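PDB 5T1X: lectin from Colocasia esculenta, which probably binds mannose-containing carbohydrates, as a member of the GNA-related family of monocot lectins built on the beta-prism II fold. Local coordinates for residues 4-9 / 20-24; 30-36 / 55-59; 60-66 / 85-90. All blocks are in the same frame, centred on the assembly; numbering follows the deposited sequence. Where two conformers were deposited one is given.

Contact 1: residues 4-9 / 20-24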
loop_
_atom_site.group_PDB
_atom_site.type_symbol
_atom_site.label_atom_id
_atom_site.label_comp_id
_atom_site.label_asym_id
_atom_site.label_seq_id
_atom_site.Cartn_x
_atom_site.Cartn_y
_atom_site.Cartn_z
ATOM N N PHE B 4 -12.493 -4.325 -3.502
ATOM C CA PHE B 4 -11.964 -2.982 -3.414
ATOM C C PHE B 4 -11.724 -2.545 -1.965
ATOM O O PHE B 4 -12.524 -2.842 -1.077
ATOM C CB PHE B 4 -12.925 -2.000 -4.108
ATOM C CG PHE B 4 -12.399 -0.593 -4.200
ATOM C CD1 PHE B 4 -11.279 -0.300 -4.976
ATOM C CD2 PHE B 4 -13.026 0.446 -3.523
ATOM C CE1 PHE B 4 -10.787 1.005 -5.052
ATOM C CE2 PHE B 4 -12.538 1.751 -3.609
ATOM C CZ PHE B 4 -11.421 2.020 -4.372
ATOM N N THR B 5 -10.628 -1.800 -1.751
ATOM C CA THR B 5 -10.311 -1.141 -0.470
ATOM C C THR B 5 -10.151 0.345 -0.810
ATOM O O THR B 5 -9.490 0.669 -1.796
ATOM C CB THR B 5 -9.094 -1.764 0.203
ATOM O OG1 THR B 5 -9.264 -3.184 0.276
ATOM C CG2 THR B 5 -8.851 -1.197 1.600
ATOM N N ASP B 6 -10.778 1.227 -0.039
ATOM C CA ASP B 6 -10.868 2.654 -0.365
ATOM C C ASP B 6 -9.543 3.363 -0.637
ATOM O O ASP B 6 -9.523 4.191 -1.539
ATOM C CB ASP B 6 -11.639 3.430 0.702
ATOM C CG ASP B 6 -13.154 3.317 0.589
ATOM O OD1 ASP B 6 -13.661 3.177 -0.550
ATOM O OD2 ASP B 6 -13.836 3.430 1.631
ATOM N N ASN B 7 -8.459 3.040 0.072
ATOM C CA ASN B 7 -7.177 3.735 -0.114
ATOM C C ASN B 7 -6.131 2.936 -0.916
ATOM O O ASN B 7 -4.982 3.373 -0.987
ATOM C CB ASN B 7 -6.588 4.096 1.260
ATOM C CG ASN B 7 -6.291 2.888 2.131
ATOM O OD1 ASN B 7 -6.900 1.812 1.989
ATOM N ND2 ASN B 7 -5.355 3.032 3.061
ATOM N N LEU B 8 -6.514 1.779 -1.503
ATOM C CA LEU B 8 -5.558 0.938 -2.234
ATOM C C LEU B 8 -6.001 0.610 -3.639
ATOM O O LEU B 8 -7.196 0.482 -3.899
ATOM C CB LEU B 8 -5.374 -0.415 -1.503
ATOM C CG LEU B 8 -5.153 -0.421 0.012
ATOM C CD1 LEU B 8 -5.213 -1.840 0.540
ATOM C CD2 LEU B 8 -3.824 0.227 0.393
ATOM N N LEU B 9 -5.024 0.366 -4.518
ATOM C CA LEU B 9 -5.245 -0.127 -5.867
ATOM C C LEU B 9 -4.161 -1.157 -6.157
ATOM O O LEU B 9 -2.999 -0.794 -6.309
ATOM C CB LEU B 9 -5.278 1.002 -6.924
ATOM C CG LEU B 9 -5.891 0.591 -8.273
ATOM C CD1 LEU B 9 -7.393 0.480 -8.174
ATOM C CD2 LEU B 9 -5.521 1.569 -9.365
ATOM N N ARG B 20 -12.662 6.168 -7.617
ATOM C CA ARG B 20 -11.575 6.816 -6.890
ATOM C C ARG B 20 -11.052 6.070 -5.680
ATOM O O ARG B 20 -11.733 5.202 -5.122
ATOM C CB ARG B 20 -12.084 8.190 -6.386
ATOM C CG ARG B 20 -13.195 8.107 -5.311
ATOM C CD ARG B 20 -13.958 9.402 -5.169
ATOM N NE ARG B 20 -14.747 9.647 -6.378
ATOM C CZ ARG B 20 -15.067 10.847 -6.841
ATOM N NH1 ARG B 20 -14.699 11.941 -6.187
ATOM N NH2 ARG B 20 -15.767 10.964 -7.958
ATOM N N LEU B 21 -9.860 6.495 -5.234
ATOM C CA LEU B 21 -9.290 6.130 -3.948
ATOM C C LEU B 21 -9.565 7.282 -3.007
ATOM O O LEU B 21 -9.582 8.443 -3.442
ATOM C CB LEU B 21 -7.773 5.841 -4.013
ATOM C CG LEU B 21 -7.280 4.823 -5.038
ATOM C CD1 LEU B 21 -5.817 4.553 -4.837
ATOM C CD2 LEU B 21 -8.077 3.514 -4.962
ATOM N N THR B 22 -9.823 6.977 -1.733
ATOM C CA THR B 22 -10.084 7.994 -0.716
ATOM C C THR B 22 -9.304 7.651 0.543
ATOM O O THR B 22 -9.168 6.476 0.886
ATOM C CB THR B 22 -11.591 8.135 -0.404
ATOM O OG1 THR B 22 -12.104 6.877 0.050
ATOM C CG2 THR B 22 -12.414 8.606 -1.605
ATOM N N ALA B 23 -8.772 8.679 1.213
ATOM C CA ALA B 23 -8.059 8.549 2.493
ATOM C C ALA B 23 -8.158 9.867 3.211
ATOM O O ALA B 23 -7.684 10.872 2.684
ATOM C CB ALA B 23 -6.603 8.154 2.284
ATOM N N LYS B 24 -8.814 9.888 4.391
ATOM C CA LYS B 24 -9.034 11.124 5.145
ATOM C C LYS B 24 -9.766 12.107 4.208
ATOM O O LYS B 24 -10.787 11.712 3.634
ATOM C CB LYS B 24 -7.716 11.680 5.736
ATOM C CG LYS B 24 -7.156 10.796 6.868
ATOM C CD LYS B 24 -5.664 11.015 7.145
ATOM C CE LYS B 24 -5.328 12.383 7.683
ATOM N NZ LYS B 24 -3.859 12.614 7.737
HETATM O O HOH W 1 -12.885 5.240 -2.533
#

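Contact 2: residues 30-36 / 55-59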
loop_
_atom_site.group_PDB
_atom_site.type_symbol
_atom_site.label_atom_id
_atom_site.label_comp_id
_atom_site.label_asym_id
_atom_site.label_seq_id
_atom_site.Cartn_x
_atom_site.Cartn_y
_atom_site.Cartn_z
ATOM N N MET B 30 -10.045 8.851 -11.121
ATOM C CA MET B 30 -9.907 8.632 -12.567
ATOM C C MET B 30 -11.180 9.178 -13.173
ATOM O O MET B 30 -12.197 8.479 -13.236
ATOM C CB MET B 30 -9.689 7.142 -12.924
ATOM C CG MET B 30 -9.569 6.893 -14.428
ATOM S SD MET B 30 -8.066 7.630 -15.122
ATOM C CE MET B 30 -8.753 9.005 -16.054
ATOM N N GLN B 31 -11.156 10.469 -13.535
ATOM C CA GLN B 31 -12.360 11.140 -13.997
ATOM C C GLN B 31 -12.825 10.727 -15.387
ATOM O O GLN B 31 -12.040 10.243 -16.205
ATOM C CB GLN B 31 -12.181 12.655 -13.947
ATOM C CG GLN B 31 -11.750 13.141 -12.573
ATOM C CD GLN B 31 -11.652 14.625 -12.459
ATOM O OE1 GLN B 31 -11.635 15.146 -11.349
ATOM N NE2 GLN B 31 -11.554 15.342 -13.586
ATOM N N GLY B 32 -14.111 10.984 -15.636
ATOM C CA GLY B 32 -14.777 10.724 -16.908
ATOM C C GLY B 32 -14.274 11.573 -18.057
ATOM O O GLY B 32 -14.619 11.294 -19.206
ATOM N N ASP B 33 -13.457 12.621 -17.767
ATOM C CA ASP B 33 -12.880 13.487 -18.804
ATOM C C ASP B 33 -11.439 13.064 -19.173
ATOM O O ASP B 33 -10.727 13.835 -19.811
ATOM C CB ASP B 33 -12.895 14.957 -18.362
ATOM C CG ASP B 33 -11.952 15.265 -17.219
ATOM O OD1 ASP B 33 -11.600 14.335 -16.473
ATOM O OD2 ASP B 33 -11.587 16.437 -17.057
ATOM N N CYS B 34 -11.030 11.844 -18.758
ATOM C CA CYS B 34 -9.733 11.219 -19.025
ATOM C C CYS B 34 -8.600 11.846 -18.192
ATOM O O CYS B 34 -7.428 11.555 -18.446
ATOM C CB CYS B 34 -9.404 11.230 -20.520
ATOM S SG CYS B 34 -8.286 9.905 -21.034
ATOM N N ASN B 35 -8.948 12.616 -17.155
ATOM C CA ASN B 35 -7.961 13.227 -16.286
ATOM C C ASN B 35 -7.886 12.506 -14.950
ATOM O O ASN B 35 -8.919 12.287 -14.315
ATOM C CB ASN B 35 -8.306 14.703 -16.054
ATOM C CG ASN B 35 -7.126 15.571 -15.700
ATOM O OD1 ASN B 35 -5.963 15.271 -16.008
ATOM N ND2 ASN B 35 -7.412 16.714 -15.120
ATOM N N LEU B 36 -6.673 12.129 -14.534
ATOM C CA LEU B 36 -6.423 11.517 -13.221
ATOM C C LEU B 36 -6.072 12.651 -12.276
ATOM O O LEU B 36 -5.122 13.392 -12.546
ATOM C CB LEU B 36 -5.311 10.459 -13.284
ATOM C CG LEU B 36 -4.882 9.849 -11.946
ATOM C CD1 LEU B 36 -5.997 8.952 -11.346
ATOM C CD2 LEU B 36 -3.583 9.068 -12.127
ATOM N N HIS B 55 -13.706 7.407 -22.606
ATOM C CA HIS B 55 -13.957 6.251 -21.740
ATOM C C HIS B 55 -12.645 5.622 -21.255
ATOM O O HIS B 55 -12.408 4.419 -21.446
ATOM C CB HIS B 55 -14.805 5.225 -22.507
ATOM C CG HIS B 55 -16.092 5.790 -23.033
ATOM N ND1 HIS B 55 -16.287 5.993 -24.389
ATOM C CD2 HIS B 55 -17.193 6.191 -22.366
ATOM C CE1 HIS B 55 -17.506 6.497 -24.503
ATOM N NE2 HIS B 55 -18.090 6.631 -23.312
ATOM N N CYS B 56 -11.797 6.458 -20.646
ATOM C CA CYS B 56 -10.473 6.080 -20.162
ATOM C C CYS B 56 -10.560 5.314 -18.860
ATOM O O CYS B 56 -11.504 5.515 -18.090
ATOM C CB CYS B 56 -9.596 7.320 -20.007
ATOM S SG CYS B 56 -9.458 8.314 -21.516
ATOM N N PHE B 57 -9.543 4.501 -18.588
ATOM C CA PHE B 57 -9.454 3.778 -17.336
ATOM C C PHE B 57 -8.020 3.787 -16.869
ATOM O O PHE B 57 -7.103 3.911 -17.685
ATOM C CB PHE B 57 -9.985 2.346 -17.490
ATOM C CG PHE B 57 -9.210 1.455 -18.436
ATOM C CD1 PHE B 57 -8.178 0.644 -17.967
ATOM C CD2 PHE B 57 -9.526 1.406 -19.788
ATOM C CE1 PHE B 57 -7.468 -0.180 -18.837
ATOM C CE2 PHE B 57 -8.819 0.571 -20.657
ATOM C CZ PHE B 57 -7.799 -0.218 -20.175
ATOM N N LEU B 58 -7.839 3.586 -15.570
ATOM C CA LEU B 58 -6.548 3.522 -14.898
ATOM C C LEU B 58 -6.280 2.090 -14.474
ATOM O O LEU B 58 -7.153 1.451 -13.891
ATOM C CB LEU B 58 -6.589 4.435 -13.662
ATOM C CG LEU B 58 -5.307 4.519 -12.847
ATOM C CD1 LEU B 58 -4.312 5.468 -13.503
ATOM C CD2 LEU B 58 -5.592 5.002 -11.437
ATOM N N ARG B 59 -5.065 1.600 -14.704
ATOM C CA ARG B 59 -4.727 0.245 -14.275
ATOM C C ARG B 59 -3.256 0.155 -13.919
ATOM O O ARG B 59 -2.416 0.605 -14.688
ATOM C CB ARG B 59 -5.066 -0.778 -15.372
ATOM C CG ARG B 59 -4.849 -2.247 -14.965
ATOM C CD ARG B 59 -5.107 -3.171 -16.144
ATOM N NE ARG B 59 -4.862 -4.581 -15.824
ATOM C CZ ARG B 59 -3.682 -5.194 -15.940
ATOM N NH1 ARG B 59 -2.611 -4.521 -16.348
ATOM N NH2 ARG B 59 -3.567 -6.482 -15.658
HETATM O O HOH W 2 -12.927 7.553 -17.013
HETATM O O HOH W 3 -12.935 9.093 -19.689
#

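Contact 3: residues 60-66 / 85-90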
loop_
_atom_site.group_PDB
_atom_site.type_symbol
_atom_site.label_atom_id
_atom_site.label_comp_id
_atom_site.label_asym_id
_atom_site.label_seq_id
_atom_site.Cartn_x
_atom_site.Cartn_y
_atom_site.Cartn_z
ATOM N N LEU B 60 -2.955 -0.428 -12.752
ATOM C CA LEU B 60 -1.588 -0.689 -12.327
ATOM C C LEU B 60 -1.231 -2.092 -12.804
ATOM O O LEU B 60 -1.996 -3.033 -12.542
ATOM C CB LEU B 60 -1.499 -0.572 -10.801
ATOM C CG LEU B 60 -0.154 -0.915 -10.142
ATOM C CD1 LEU B 60 0.998 -0.003 -10.646
ATOM C CD2 LEU B 60 -0.295 -0.862 -8.637
ATOM N N ASN B 61 -0.094 -2.253 -13.502
ATOM C CA ASN B 61 0.247 -3.586 -13.997
ATOM C C ASN B 61 1.138 -4.364 -12.997
ATOM O O ASN B 61 1.348 -3.918 -11.861
ATOM C CB ASN B 61 0.869 -3.531 -15.400
ATOM C CG ASN B 61 2.272 -2.988 -15.494
ATOM O OD1 ASN B 61 2.979 -2.808 -14.495
ATOM N ND2 ASN B 61 2.719 -2.752 -16.718
ATOM N N HIS B 62 1.639 -5.528 -13.424
ATOM C CA HIS B 62 2.438 -6.403 -12.578
ATOM C C HIS B 62 3.938 -6.152 -12.749
ATOM O O HIS B 62 4.758 -7.025 -12.461
ATOM C CB HIS B 62 2.059 -7.861 -12.842
ATOM C CG HIS B 62 0.713 -8.195 -12.279
ATOM N ND1 HIS B 62 -0.457 -7.829 -12.937
ATOM C CD2 HIS B 62 0.390 -8.783 -11.108
ATOM C CE1 HIS B 62 -1.448 -8.229 -12.154
ATOM N NE2 HIS B 62 -0.988 -8.825 -11.051
ATOM N N LYS B 63 4.289 -4.921 -13.130
ATOM C CA LYS B 63 5.674 -4.455 -13.255
ATOM C C LYS B 63 5.790 -3.064 -12.619
ATOM O O LYS B 63 6.805 -2.409 -12.771
ATOM C CB LYS B 63 6.140 -4.417 -14.729
ATOM C CG LYS B 63 6.276 -5.789 -15.384
ATOM C CD LYS B 63 6.163 -5.685 -16.896
ATOM C CE LYS B 63 6.149 -7.034 -17.571
ATOM N NZ LYS B 63 6.116 -6.903 -19.054
ATOM N N GLY B 64 4.744 -2.615 -11.933
ATOM C CA GLY B 64 4.773 -1.321 -11.260
ATOM C C GLY B 64 4.501 -0.101 -12.102
ATOM O O GLY B 64 4.722 1.012 -11.627
ATOM N N GLU B 65 3.992 -0.293 -13.335
ATOM C CA GLU B 65 3.635 0.808 -14.231
ATOM C C GLU B 65 2.144 1.102 -14.118
ATOM O O GLU B 65 1.304 0.207 -14.267
ATOM C CB GLU B 65 4.046 0.500 -15.689
ATOM C CG GLU B 65 4.052 1.717 -16.614
ATOM C CD GLU B 65 4.222 1.438 -18.100
ATOM O OE1 GLU B 65 4.550 0.286 -18.464
ATOM O OE2 GLU B 65 4.050 2.381 -18.906
ATOM N N LEU B 66 1.832 2.366 -13.824
ATOM C CA LEU B 66 0.451 2.860 -13.688
ATOM C C LEU B 66 0.099 3.569 -14.980
ATOM O O LEU B 66 0.813 4.490 -15.378
ATOM C CB LEU B 66 0.370 3.802 -12.477
ATOM C CG LEU B 66 -1.026 4.310 -12.100
ATOM C CD1 LEU B 66 -1.913 3.189 -11.540
ATOM C CD2 LEU B 66 -0.924 5.453 -11.086
ATOM N N GLN B 85 8.915 -8.342 -12.216
ATOM C CA GLN B 85 7.599 -8.937 -12.423
ATOM C C GLN B 85 7.093 -9.393 -11.039
ATOM O O GLN B 85 7.838 -10.021 -10.281
ATOM C CB GLN B 85 7.697 -10.113 -13.417
ATOM C CG GLN B 85 7.918 -9.648 -14.862
ATOM C CD GLN B 85 8.143 -10.771 -15.854
ATOM O OE1 GLN B 85 8.762 -11.802 -15.558
ATOM N NE2 GLN B 85 7.704 -10.562 -17.085
ATOM N N GLY B 86 5.879 -8.997 -10.688
ATOM C CA GLY B 86 5.311 -9.344 -9.393
ATOM C C GLY B 86 4.070 -8.556 -9.061
ATOM O O GLY B 86 3.486 -7.925 -9.938
ATOM N N ASP B 87 3.659 -8.589 -7.791
ATOM C CA ASP B 87 2.469 -7.871 -7.336
ATOM C C ASP B 87 2.837 -6.492 -6.788
ATOM O O ASP B 87 3.782 -6.375 -6.013
ATOM C CB ASP B 87 1.731 -8.695 -6.278
ATOM C CG ASP B 87 1.262 -10.032 -6.821
ATOM O OD1 ASP B 87 1.001 -10.118 -8.047
ATOM O OD2 ASP B 87 1.204 -11.001 -6.035
ATOM N N TYR B 88 2.085 -5.461 -7.201
ATOM C CA TYR B 88 2.288 -4.055 -6.804
ATOM C C TYR B 88 1.040 -3.480 -6.159
ATOM O O TYR B 88 -0.054 -4.022 -6.322
ATOM C CB TYR B 88 2.692 -3.197 -8.030
ATOM C CG TYR B 88 4.105 -3.490 -8.499
ATOM C CD1 TYR B 88 5.154 -2.636 -8.184
ATOM C CD2 TYR B 88 4.406 -4.667 -9.182
ATOM C CE1 TYR B 88 6.465 -2.923 -8.576
ATOM C CE2 TYR B 88 5.719 -4.981 -9.552
ATOM C CZ TYR B 88 6.742 -4.097 -9.257
ATOM O OH TYR B 88 8.041 -4.403 -9.597
ATOM N N VAL B 89 1.205 -2.377 -5.411
ATOM C CA VAL B 89 0.071 -1.699 -4.803
ATOM C C VAL B 89 0.291 -0.192 -4.896
ATOM O O VAL B 89 1.400 0.285 -4.683
ATOM C CB VAL B 89 -0.205 -2.167 -3.340
ATOM C CG1 VAL B 89 0.948 -1.801 -2.402
ATOM C CG2 VAL B 89 -1.534 -1.610 -2.808
ATOM N N LEU B 90 -0.763 0.532 -5.256
ATOM C CA LEU B 90 -0.783 1.991 -5.239
ATOM C C LEU B 90 -1.527 2.364 -3.981
ATOM O O LEU B 90 -2.663 1.909 -3.797
ATOM C CB LEU B 90 -1.494 2.541 -6.501
ATOM C CG LEU B 90 -1.849 4.039 -6.494
ATOM C CD1 LEU B 90 -0.623 4.920 -6.635
ATOM C CD2 LEU B 90 -2.825 4.358 -7.626
#

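Contact 1: residues 4-9 / 20-24
L21 lays its CD2 methyl against the rim of the F4 ring, 3.7 Å from F4 CE1, where an N-terminal loop of this beta-prism II lectin packs on strand 19-23. With CG anti to its carbonyl carbon (chi1 -53°), the leucine fork leans toward the loop although its CB does not aim there. Its CD1 meets L9 CB at 4.2 Å, while CD2 also rests on the L8 carbonyl. A branched, purely apolar chain suits this place, since L15, L90 and L92 close round it as well. The ring of F4 brings its edge to the strand, and CZ lies 3.3 Å from R20 O, a carbonyl facing the weakly positive ring hydrogens.

The backbone of 5-8 makes a type I turn, for which D6 and N7 are well suited, and the turn presents D6 O to the strand. T22 N donates to D6 O over 2.8 Å with an N-H...O angle of 159°. Pointing away from the strand, N7 and L8 meet the partner lectin chain: N7 OD1 bonds N4 and L8 packs on V86 of that chain. A water beside the F4 edge donates to D6 OD1 at 3.0 Å and to R20 O at 2.8 Å, and is also hydrogen-bonded to T22 OG1 at 3.2 Å.

Contact 2: residues 30-36 / 55-59
D33 OD1 takes two hydrogen bonds, from Q31 NE2 at 3.1 Å and N35 N at 3.2 Å, and so braces the turn that carries C34 to its disulfide with C56. The two donors reach the oxygen from opposite faces of the carboxylate plane. The bond from N35 N makes an Asx turn, which a short acidic side chain can form by folding back on its own backbone; the longer amide of Q31 reaches across to the same oxygen. Q31, D33 and N35, with Y39 further on, match the QxDxNxVxY mannose-binding signature of GNA-related lectins, so this turn is consistent with a carbohydrate site.

C34, the last residue of the type I turn from Q31, has positive phi. Its SG, anti to the backbone N (chi1 -154°), meets C56 SG at 2.0 Å, with a disulfide torsion of -92°, near the relaxed right angle. Both cysteines were modelled in two conformers, and these values belong to one. Next to the bridge, the bent chain of M30 crosses obliquely over L58, its SD 3.8 Å from L58 CB; a flexible thioether can bend to lie along L58. L36 and L58 meet at about a right angle, L36 CD2 to L58 CD1 at 3.9 Å, and I68 and L66 continue the apolar layer.

Two waters complete the seam. One donates to Q31 O at 2.9 Å and to C56 O at 2.7 Å; the other accepts from C56 N and gives a weak bond to G32 O. The backbones are linked through water, while the side chains add a covalent bridge and apolar packing, which implies that the disulfide ties the signature turn to the neighbouring sheet of the prism.

Contact 3: residues 60-66 / 85-90
Y88 spreads one face of its ring over the backbone of K63 and G64, in the tight loop between strands 57-60 and 66-69 of the beta-prism II fold. G64 CA stands 3.5 Å from the ring centroid and 18° off its normal, a CH-pi contact, and the peptide nitrogen of G64 also sits over the ring centre. Glycine suits this place twice: its backbone has positive phi, and without a side chain it lets the ring lie flat on the chain. A broad flat ring can cover the K63-G64 peptide, and its hydroxyl reaches past it to bond K84 O.

H62 is exposed and contributes an edge and a carbonyl. Its CG lies anti to the carbonyl carbon (chi1 -72°), which sets the imidazole alongside the D87 side chain, pointing the same way. D87 OD1 comes to the ring edge, in the ring plane and 3.4 Å from H62 CD2, with ring and carboxylate planes 73° apart; this is a carbon-to-oxygen approach without a hydrogen bond, though the carboxylate would probably favour a positive charge on the imidazole. The backbone of H62 does the bonding: G86 N donates to H62 O over 2.9 Å.

L60 anchors the inner end. Its CD2 touches both Y88 CB at 3.8 Å and L90 N at 3.7 Å, a slim methyl fitting beside the strand backbone, and I100 packs on it too. L66 crosses L90 at about a right angle, extending this apolar patch. The loop itself is shaped by N61, whose OD1 accepts from K63 N at 2.8 Å, an Asx turn, and from E65 N at 2.9 Å, the two donors reaching it from opposite faces of the amide plane.

The three contacts each join parts of different sheets of the prism, and their leucines converge on one apolar interior: L9 of contact 1 touches L58 of contact 2, L21 meets L90 of contact 3, and L58 meets L66. Contact 2 is the buried one, and alone has a covalent bond; contacts 1 and 3 are partly buried, with exposed polar groups at their outer edges and one backbone hydrogen bond across each. Each pair of contacts shares one of the three sheets, so together they join all three. Contacts 1 and 3 both reach the partner chain. Contacts 2 and 3 share strand 57-60 but lie on opposite sides of the chain's centre, about 18 Å apart between centres.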